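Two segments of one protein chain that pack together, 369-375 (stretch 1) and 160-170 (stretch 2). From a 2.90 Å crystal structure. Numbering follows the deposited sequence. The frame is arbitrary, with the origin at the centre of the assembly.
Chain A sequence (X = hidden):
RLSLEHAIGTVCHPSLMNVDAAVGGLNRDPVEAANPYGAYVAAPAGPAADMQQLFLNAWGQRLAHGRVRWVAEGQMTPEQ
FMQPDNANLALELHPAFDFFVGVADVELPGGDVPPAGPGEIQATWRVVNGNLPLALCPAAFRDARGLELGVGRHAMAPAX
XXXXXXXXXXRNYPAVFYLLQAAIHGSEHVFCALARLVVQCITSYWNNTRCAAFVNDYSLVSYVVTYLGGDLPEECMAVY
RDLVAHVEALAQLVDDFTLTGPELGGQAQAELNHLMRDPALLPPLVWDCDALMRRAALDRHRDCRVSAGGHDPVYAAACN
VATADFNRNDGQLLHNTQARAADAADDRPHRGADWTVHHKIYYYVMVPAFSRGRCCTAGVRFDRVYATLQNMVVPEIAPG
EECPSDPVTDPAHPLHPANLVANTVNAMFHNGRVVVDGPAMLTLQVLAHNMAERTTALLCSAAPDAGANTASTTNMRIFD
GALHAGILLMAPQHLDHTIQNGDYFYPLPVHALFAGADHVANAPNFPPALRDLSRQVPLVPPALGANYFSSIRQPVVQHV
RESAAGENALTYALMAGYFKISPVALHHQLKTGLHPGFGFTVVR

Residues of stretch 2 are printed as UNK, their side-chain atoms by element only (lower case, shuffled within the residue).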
# COMPACT_ATOMS: atom_id res chain seq x y z
N ALA A 369 6.52 5.05 -8.50
CA ALA A 369 7.04 6.19 -9.25
C ALA A 369 7.99 7.04 -8.40
O ALA A 369 9.12 7.31 -8.83
CB ALA A 369 5.88 7.06 -9.74
N PHE A 370 7.55 7.43 -7.20
CA PHE A 370 8.35 8.26 -6.28
C PHE A 370 9.35 7.52 -5.39
O PHE A 370 10.47 8.00 -5.17
CB PHE A 370 7.43 9.06 -5.36
CG PHE A 370 6.65 10.13 -6.04
CD1 PHE A 370 5.29 10.00 -6.24
CD2 PHE A 370 7.29 11.27 -6.51
CE1 PHE A 370 4.57 10.99 -6.91
CE2 PHE A 370 6.58 12.27 -7.18
CZ PHE A 370 5.22 12.13 -7.38
N SER A 371 8.93 6.37 -4.88
CA SER A 371 9.77 5.61 -3.96
C SER A 371 10.81 4.75 -4.64
O SER A 371 11.77 4.31 -3.98
CB SER A 371 8.91 4.68 -3.10
OG SER A 371 8.39 3.61 -3.88
N ARG A 372 10.61 4.47 -5.93
CA ARG A 372 11.53 3.64 -6.70
C ARG A 372 11.87 2.40 -5.88
O ARG A 372 13.04 1.99 -5.81
CB ARG A 372 12.82 4.41 -7.03
CG ARG A 372 12.64 5.58 -7.99
CD ARG A 372 11.95 5.13 -9.27
NE ARG A 372 12.44 5.83 -10.46
CZ ARG A 372 12.33 7.14 -10.65
NH1 ARG A 372 11.73 7.89 -9.74
NH2 ARG A 372 12.81 7.70 -11.76
N GLY A 373 10.86 1.82 -5.23
CA GLY A 373 11.07 0.61 -4.45
C GLY A 373 11.62 0.74 -3.04
O GLY A 373 11.38 -0.14 -2.21
N ARG A 374 12.37 1.80 -2.76
CA ARG A 374 12.92 1.98 -1.42
C ARG A 374 11.75 2.34 -0.51
O ARG A 374 11.48 3.53 -0.31
CB ARG A 374 13.93 3.13 -1.38
CG ARG A 374 15.03 3.06 -2.42
CD ARG A 374 15.92 4.31 -2.34
NE ARG A 374 15.12 5.54 -2.37
CZ ARG A 374 14.38 5.94 -3.40
NH1 ARG A 374 14.35 5.21 -4.51
NH2 ARG A 374 13.66 7.05 -3.33
N CYS A 375 11.05 1.33 0.02
CA CYS A 375 9.90 1.55 0.90
C CYS A 375 9.21 0.22 1.08
O CYS A 375 9.42 -0.69 0.27
CB CYS A 375 8.91 2.54 0.30
SG CYS A 375 7.85 1.77 -0.90
N UNK A 160 5.81 20.21 -6.63
CA UNK A 160 5.13 19.01 -6.17
C UNK A 160 5.97 17.75 -6.18
O UNK A 160 5.79 16.89 -5.33
c UNK A 160 2.70 19.48 -6.42
c UNK A 160 3.88 18.72 -6.98
o UNK A 160 4.10 19.10 -8.34
N UNK A 161 6.89 17.63 -7.14
CA UNK A 161 7.71 16.43 -7.17
C UNK A 161 8.72 16.45 -6.04
O UNK A 161 8.74 15.56 -5.18
c UNK A 161 7.47 16.29 -9.66
c UNK A 161 8.14 16.35 -11.01
c UNK A 161 8.45 16.28 -8.50
c UNK A 161 9.23 14.98 -8.50
N UNK A 162 9.57 17.48 -6.05
CA UNK A 162 10.59 17.62 -5.02
C UNK A 162 9.94 17.51 -3.64
O UNK A 162 10.50 16.89 -2.73
c UNK A 162 11.31 18.96 -5.16
N UNK A 163 8.75 18.10 -3.50
CA UNK A 163 8.01 18.04 -2.24
C UNK A 163 7.72 16.59 -1.86
O UNK A 163 8.20 16.09 -0.84
c UNK A 163 6.71 18.82 -2.36
N UNK A 164 6.94 15.91 -2.68
CA UNK A 164 6.58 14.52 -2.40
C UNK A 164 7.75 13.55 -2.38
O UNK A 164 7.81 12.63 -1.54
c UNK A 164 5.20 12.57 -3.02
c UNK A 164 4.37 14.88 -3.44
c UNK A 164 5.59 13.99 -3.41
N UNK A 165 8.67 13.70 -3.33
CA UNK A 165 9.81 12.80 -3.33
C UNK A 165 10.43 12.99 -1.95
O UNK A 165 10.40 12.07 -1.11
c UNK A 165 12.94 12.53 -5.54
n UNK A 165 12.66 13.12 -9.13
c UNK A 165 13.15 13.13 -7.90
c UNK A 165 10.81 13.16 -4.42
n UNK A 165 12.46 12.57 -6.91
n UNK A 165 14.33 13.68 -7.66
c UNK A 165 11.86 12.09 -4.59
N UNK A 166 10.93 14.20 -1.73
CA UNK A 166 11.54 14.54 -0.45
C UNK A 166 10.88 13.82 0.72
O UNK A 166 11.56 13.16 1.51
N UNK A 167 9.56 13.92 0.82
CA UNK A 167 8.84 13.25 1.89
C UNK A 167 9.33 11.79 1.93
O UNK A 167 9.81 11.30 2.97
c UNK A 167 7.34 13.30 1.63
N UNK A 168 9.22 11.11 0.79
CA UNK A 168 9.63 9.70 0.67
C UNK A 168 11.10 9.40 0.95
O UNK A 168 11.43 8.33 1.45
c UNK A 168 5.60 9.24 -1.69
c UNK A 168 6.06 7.16 -0.53
c UNK A 168 6.93 9.64 -1.50
c UNK A 168 9.26 9.19 -0.70
c UNK A 168 7.38 7.57 -0.35
c UNK A 168 7.82 8.80 -0.84
c UNK A 168 5.17 8.00 -1.21
N UNK A 169 11.98 10.34 0.61
CA UNK A 169 13.40 10.15 0.82
C UNK A 169 13.86 10.62 2.19
O UNK A 169 15.02 10.42 2.55
o UNK A 169 13.66 11.50 -2.45
c UNK A 169 13.76 10.56 -1.64
o UNK A 169 13.54 9.36 -1.93
c UNK A 169 14.21 10.89 -0.24
N UNK A 170 12.97 11.26 2.95
CA UNK A 170 13.32 11.77 4.29
C UNK A 170 13.45 10.64 5.31
O UNK A 170 12.46 9.95 5.64
c UNK A 170 12.62 13.38 6.15
o UNK A 170 13.67 13.02 6.72
o UNK A 170 11.83 14.21 6.65
c UNK A 170 12.28 12.79 4.78

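Position 160 carries three side-chain atoms, one carbon bearing an oxygen and a second carbon, and stays 6.7 Å or more from stretch 1; a beta-branched hydroxyl side chain is threonine, T160. At 161 four carbons fork at the first, one arm two carbons long, which identifies isoleucine. In I161 the short arm makes the contact: CG2 lies 4.0 Å from F370 CE2, at the edge of the ring and near its plane.

Positions 162 and 163 each have a single side-chain carbon and no neighbour on stretch 1, so both are alanine; CA-to-CB of A162 points away from it. At 164 one carbon carries two more, the pattern of valine, and CA-to-CB points toward stretch 1. V164 CG1 stands 4.0 Å from the centroid of the F370 ring and 6° off its normal, a CH-pi contact over one face.

The chain at 165 is three carbons, a nitrogen, then a carbon holding two further nitrogens: a guanidinium, hence arginine. The side chain of R165 is poorly ordered and sets off sideways, but its backbone is close, with R165 N 4.2 Å from F370 CD2. Position 166 has no side-chain atoms and is glycine; an ideal CB on G166 would lie 2.8 Å from A162 O, a clash within the helix itself. A lone carbon at 167, remote from stretch 1, gives alanine, A167.

Position 168 shows one carbon followed by a six-carbon ring with no oxygen, which is phenylalanine. F168 points toward stretch 1, placing CD1 3.9 Å from F370 CB and CD2 4.3 Å from S371 CB. At 169 two carbons, the second carrying two oxygens, define aspartate. The CA-to-CB bond of D169 points sideways to stretch 1, yet the end of its side chain comes nearer, and OD1 accepts a hydrogen bond from R374 NH2 at 2.7 Å with an N-H...acceptor angle of 140°, part of a salt bridge. The same atom count at 170 gives a second aspartate; D170, the first residue to leave helical phi/psi, lies out of reach of stretch 1.

The contact works as a knob in a hole. F370, with 120 Å² covered, sits among I161, V164, R165 and F168, positions spaced so that successive helical turns line one pocket. Beyond it, a type I' turn from S371 to R374, closed by R374 N to S371 O at 2.9 Å, reverses the chain. R374 then reaches D169, adding a charged pair to the apolar packing; the two stretches together bury 356 Å².

Stretch 2 (160-170) TIAAVRGAFDD
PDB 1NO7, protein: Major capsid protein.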